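Local coordinates for protein Bis(5'-nucleosyl)-tetraphosphatase [asymmetrical] (Caenorhabditis elegans, PDB 1KTG) that asymmetrically hydrolyses diadenosine tetraphosphate to AMP and ATP with the help of divalent metal ions, at residues A6-Y11 with K86-K91; E62-H67 with A90-P95. One frame throughout, in Å; residues are numbered along the deposited sequence.

Interactions 1 and 2 share Ala90 and Lys91, and both use strand 81-92 of the mixed Nudix sheet. Interaction 1 pairs this strand with strand 3-14 in parallel, in the buried centre of the fold between helices 45-57 and 122-137. Interaction 2 pairs it with strand 64-78 in antiparallel fashion, further out and partly exposed. Interaction 1 is backbone bonds plus apolar and aromatic side chains. Interaction 2 adds a polar, hydrated end at Thr65 and Asn93. The two contacts also meet directly. Tyr11 OH bonds to His67 NE2, and Leu64 packs on Leu8 and Ile10.

Interaction 1 (A6-Y11 with K86-K91); sequences AGLVIY and KYWLAK
Tyr11 lays its ring against Lys91 where two parallel strands pair inside the mixed sheet of the Nudix fold. Lys91 CA lies over one face of the ring. Lys91 CB comes within 3.3 Å of Tyr11 CZ, and Lys91 CG makes an off-centre CH-pi contact 4.2 Å from the centroid of the Tyr11 ring. Tyr11 CG sits between the backbone N and the carbonyl carbon (chi1 75°), which puts it near Ala90 O. Tyr11 CD2 also meets Leu89 CD1 at 3.7 Å. The hydroxyl is hydrogen-bonded to His67 NE2 on strand 64-78. An alanine in place of Tyr11 would probably open a gap beside Leu89 and Lys91 and leave His67 NE2 without this partner.

Next to Leu89 comes Val9, on the same face as Tyr11. Its CG1 touches Leu89 CD1, while CG2 lies 3.8 Å from Tyr87 CD2. Helix 122-137 packs on this face, with Phe131 on Val9 and Leu135 on Tyr11 and Leu89. The other face carries Leu8, whose CD2 meets Trp88 CB at 3.8 Å, and Ile10, whose CD1 meets Ala90 CB. Helix 45-57, in the Nudix box, packs here with Ala49 against Ala6 and Thr53 against Leu8, and Trp46 meets the Trp88 ring edge-to-face.

Five backbone bonds fix the register, from Gly7 N to Lys86 O through to Tyr11 N to Ala90 O. Gly7 has no side chain, and a CB there would be tight against Tyr87 CE2. Tyr87 CD2 lies 3.7 Å from Gly7 C.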
# COMPACT_ATOMS: atom_id res chain seq x y z
N ALA A 6 -1.76 8.97 -1.52
CA ALA A 6 -2.32 7.78 -2.13
C ALA A 6 -1.27 6.70 -2.26
O ALA A 6 -0.07 6.97 -2.24
CB ALA A 6 -2.87 8.11 -3.48
N GLY A 7 -1.73 5.47 -2.43
CA GLY A 7 -0.82 4.37 -2.60
C GLY A 7 -1.53 3.16 -3.15
O GLY A 7 -2.69 3.22 -3.55
N LEU A 8 -0.80 2.05 -3.17
CA LEU A 8 -1.31 0.81 -3.69
C LEU A 8 -1.11 -0.30 -2.67
O LEU A 8 -0.02 -0.48 -2.15
CB LEU A 8 -0.58 0.44 -4.99
CG LEU A 8 -0.77 1.40 -6.18
CD1 LEU A 8 -0.03 0.92 -7.40
CD2 LEU A 8 -2.25 1.62 -6.49
N VAL A 9 -2.19 -1.00 -2.36
CA VAL A 9 -2.11 -2.19 -1.53
C VAL A 9 -1.69 -3.27 -2.51
O VAL A 9 -2.51 -3.80 -3.26
CB VAL A 9 -3.44 -2.52 -0.85
CG1 VAL A 9 -3.39 -3.90 -0.16
CG2 VAL A 9 -3.78 -1.45 0.17
N ILE A 10 -0.40 -3.53 -2.55
CA ILE A 10 0.15 -4.56 -3.42
C ILE A 10 -0.00 -5.93 -2.77
O ILE A 10 0.29 -6.09 -1.58
CB ILE A 10 1.65 -4.32 -3.61
CG1 ILE A 10 1.92 -2.92 -4.16
CG2 ILE A 10 2.25 -5.44 -4.47
CD1 ILE A 10 1.33 -2.65 -5.51
N TYR A 11 -0.46 -6.90 -3.55
CA TYR A 11 -0.53 -8.28 -3.08
C TYR A 11 0.04 -9.19 -4.13
O TYR A 11 0.16 -8.83 -5.31
CB TYR A 11 -1.97 -8.71 -2.75
CG TYR A 11 -2.85 -9.00 -3.95
CD1 TYR A 11 -3.10 -10.30 -4.35
CD2 TYR A 11 -3.44 -7.97 -4.66
CE1 TYR A 11 -3.92 -10.57 -5.45
CE2 TYR A 11 -4.26 -8.23 -5.75
CZ TYR A 11 -4.50 -9.53 -6.14
OH TYR A 11 -5.32 -9.79 -7.24
N LYS A 86 -5.64 7.54 -0.15
CA LYS A 86 -6.46 6.69 -0.99
C LYS A 86 -5.63 5.52 -1.50
O LYS A 86 -4.56 5.73 -2.06
CB LYS A 86 -6.99 7.48 -2.18
CG LYS A 86 -7.89 6.65 -3.07
CD LYS A 86 -8.68 7.50 -4.05
CE LYS A 86 -9.62 6.62 -4.85
NZ LYS A 86 -10.42 7.35 -5.87
N TYR A 87 -6.14 4.30 -1.32
CA TYR A 87 -5.46 3.09 -1.78
C TYR A 87 -6.31 2.31 -2.78
O TYR A 87 -7.52 2.16 -2.60
CB TYR A 87 -5.24 2.11 -0.61
CG TYR A 87 -4.19 2.52 0.39
CD1 TYR A 87 -4.55 3.15 1.58
CD2 TYR A 87 -2.86 2.23 0.18
CE1 TYR A 87 -3.60 3.51 2.51
CE2 TYR A 87 -1.90 2.58 1.10
CZ TYR A 87 -2.27 3.22 2.26
OH TYR A 87 -1.31 3.56 3.18
N TRP A 88 -5.65 1.81 -3.82
CA TRP A 88 -6.23 0.84 -4.74
C TRP A 88 -5.52 -0.50 -4.52
O TRP A 88 -4.35 -0.55 -4.18
CB TRP A 88 -5.98 1.25 -6.19
CG TRP A 88 -6.87 2.30 -6.77
CD1 TRP A 88 -8.03 2.10 -7.49
CD2 TRP A 88 -6.64 3.71 -6.78
NE1 TRP A 88 -8.54 3.30 -7.90
CE2 TRP A 88 -7.71 4.31 -7.48
CE3 TRP A 88 -5.64 4.53 -6.25
CZ2 TRP A 88 -7.80 5.69 -7.67
CZ3 TRP A 88 -5.73 5.90 -6.44
CH2 TRP A 88 -6.80 6.46 -7.14
N LEU A 89 -6.25 -1.60 -4.70
CA LEU A 89 -5.69 -2.95 -4.61
C LEU A 89 -4.98 -3.27 -5.94
O LEU A 89 -5.49 -2.97 -7.00
CB LEU A 89 -6.80 -3.96 -4.30
CG LEU A 89 -6.39 -5.42 -4.07
CD1 LEU A 89 -5.52 -5.57 -2.82
CD2 LEU A 89 -7.61 -6.32 -4.00
N ALA A 90 -3.81 -3.89 -5.88
CA ALA A 90 -3.05 -4.17 -7.09
C ALA A 90 -2.26 -5.47 -6.96
O ALA A 90 -1.53 -5.67 -5.99
CB ALA A 90 -2.10 -3.03 -7.38
N LYS A 91 -2.40 -6.34 -7.96
CA LYS A 91 -1.71 -7.61 -7.95
C LYS A 91 -0.35 -7.52 -8.61
O LYS A 91 -0.24 -7.06 -9.74
CB LYS A 91 -2.52 -8.66 -8.69
CG LYS A 91 -1.87 -10.03 -8.73
CD LYS A 91 -2.79 -11.08 -9.33
CE LYS A 91 -2.16 -12.45 -9.29
NZ LYS A 91 -3.09 -13.48 -9.83

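Interaction 2 (E62-H67 with A90-P95); sequences EQLTIH and AKLNNP
Thr65 OG1 is gripped by a side chain and a water. Asn93 ND2 donates to it over 2.8 Å, and the hydroxyl lies near the plane of the Asn93 amide, 9° out of it. The N-H points at the oxygen with some bend (151°). The two side chains cross at about a right angle. Water 2 lies 2.6 Å from Thr65 OG1 and donates to Asn93 OD1, so both ends of the amide are engaged and its rotation is likely to be restrained. Thr65 OG1 is anti to the carbonyl carbon (chi1 -66°), which places it on the side of its own backbone N, near which Asn93 ND2 also lies.

Strands 64-78 and 81-92 form a beta hairpin of the Nudix sheet, and this contact joins the ends far from its turn. Thr65 and Lys91 are the hydrogen-bonded antiparallel pair. Thr65 N donates to Lys91 O, and Lys91 N donates to Thr65 O. Beyond the strand, Asn93 N donates to Gln63 O in a longer bond of 3.3 Å. Gln63 O also accepts from water 1, which in turn accepts from Asn94 N.

The apolar face is made by Leu64, Ile66, Ala90 and Leu92. Leu64 CD2 meets Leu92 CD1 at 4.0 Å, and Ile66 CG1 lies 3.9 Å from Ala90 CB. Ile59 touches both Leu64 and Leu92. The His67 ring comes near Lys91, with His67 NE2 4.3 Å from Lys91 CB. Phe138 also touches this ring.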
# COMPACT_ATOMS: atom_id res chain seq x y z
N GLU A 62 3.58 -1.52 -15.08
CA GLU A 62 3.52 -2.62 -16.02
C GLU A 62 3.61 -3.98 -15.32
O GLU A 62 3.20 -4.99 -15.87
CB GLU A 62 4.67 -2.49 -17.03
CG GLU A 62 4.64 -1.24 -17.90
CD GLU A 62 4.80 0.08 -17.14
OE1 GLU A 62 5.67 0.19 -16.25
OE2 GLU A 62 4.04 1.03 -17.44
N GLN A 63 4.15 -3.99 -14.11
CA GLN A 63 4.29 -5.22 -13.34
C GLN A 63 3.03 -5.51 -12.53
O GLN A 63 2.94 -6.53 -11.86
CB GLN A 63 5.46 -5.06 -12.37
CG GLN A 63 6.81 -4.95 -13.03
CD GLN A 63 7.89 -4.56 -12.04
OE1 GLN A 63 8.06 -3.38 -11.75
NE2 GLN A 63 8.59 -5.55 -11.52
N LEU A 64 2.06 -4.61 -12.60
CA LEU A 64 0.87 -4.71 -11.77
C LEU A 64 -0.44 -4.85 -12.55
O LEU A 64 -0.56 -4.36 -13.66
CB LEU A 64 0.74 -3.43 -10.92
CG LEU A 64 1.83 -3.12 -9.90
CD1 LEU A 64 1.52 -1.77 -9.25
CD2 LEU A 64 1.92 -4.23 -8.86
N THR A 65 -1.40 -5.53 -11.93
CA THR A 65 -2.78 -5.53 -12.39
C THR A 65 -3.55 -4.78 -11.31
O THR A 65 -3.83 -5.33 -10.23
CB THR A 65 -3.35 -6.95 -12.54
OG1 THR A 65 -2.67 -7.64 -13.60
CG2 THR A 65 -4.79 -6.90 -13.03
N ILE A 66 -3.86 -3.52 -11.56
CA ILE A 66 -4.53 -2.68 -10.57
C ILE A 66 -6.03 -2.85 -10.70
O ILE A 66 -6.58 -2.72 -11.79
CB ILE A 66 -4.14 -1.20 -10.74
CG1 ILE A 66 -2.63 -1.04 -10.64
CG2 ILE A 66 -4.83 -0.37 -9.66
CD1 ILE A 66 -2.13 0.36 -10.86
N HIS A 67 -6.68 -3.17 -9.60
CA HIS A 67 -8.13 -3.37 -9.58
C HIS A 67 -8.81 -2.04 -9.33
O HIS A 67 -8.96 -1.62 -8.19
CB HIS A 67 -8.50 -4.36 -8.49
CG HIS A 67 -7.79 -5.67 -8.60
ND1 HIS A 67 -7.78 -6.41 -9.77
CD2 HIS A 67 -7.06 -6.37 -7.70
CE1 HIS A 67 -7.07 -7.51 -9.57
NE2 HIS A 67 -6.63 -7.51 -8.33
N ALA A 90 -3.81 -3.89 -5.88
CA ALA A 90 -3.05 -4.17 -7.09
C ALA A 90 -2.26 -5.47 -6.96
O ALA A 90 -1.53 -5.67 -5.99
CB ALA A 90 -2.10 -3.03 -7.38
N LYS A 91 -2.40 -6.34 -7.96
CA LYS A 91 -1.71 -7.61 -7.95
C LYS A 91 -0.35 -7.52 -8.61
O LYS A 91 -0.24 -7.06 -9.74
CB LYS A 91 -2.52 -8.66 -8.69
CG LYS A 91 -1.87 -10.03 -8.73
CD LYS A 91 -2.79 -11.08 -9.33
CE LYS A 91 -2.16 -12.45 -9.29
NZ LYS A 91 -3.09 -13.48 -9.83
N LEU A 92 0.68 -7.96 -7.90
CA LEU A 92 2.01 -8.11 -8.48
C LEU A 92 1.99 -9.44 -9.22
O LEU A 92 2.02 -10.49 -8.61
CB LEU A 92 3.09 -8.10 -7.40
CG LEU A 92 4.53 -8.14 -7.91
CD1 LEU A 92 4.89 -6.87 -8.66
CD2 LEU A 92 5.48 -8.36 -6.74
N ASN A 93 1.95 -9.38 -10.54
CA ASN A 93 1.76 -10.56 -11.37
C ASN A 93 2.88 -11.58 -11.39
O ASN A 93 2.63 -12.79 -11.37
CB ASN A 93 1.45 -10.10 -12.78
CG ASN A 93 0.12 -9.40 -12.84
OD1 ASN A 93 -0.86 -9.89 -12.28
ND2 ASN A 93 0.07 -8.23 -13.46
N ASN A 94 4.11 -11.09 -11.45
CA ASN A 94 5.28 -11.96 -11.54
C ASN A 94 6.17 -11.85 -10.29
O ASN A 94 5.97 -10.96 -9.47
CB ASN A 94 6.06 -11.61 -12.80
CG ASN A 94 5.44 -12.21 -14.04
OD1 ASN A 94 5.08 -13.40 -14.06
ND2 ASN A 94 5.32 -11.40 -15.09
N PRO A 95 7.14 -12.75 -10.16
CA PRO A 95 8.04 -12.81 -9.00
C PRO A 95 9.10 -11.71 -8.99
O PRO A 95 10.30 -11.98 -8.89
CB PRO A 95 8.72 -14.18 -9.13
CG PRO A 95 8.15 -14.82 -10.33
CD PRO A 95 7.46 -13.80 -11.14
O HOH W 1 4.92 -8.44 -12.04
O HOH W 2 -3.50 -10.05 -13.45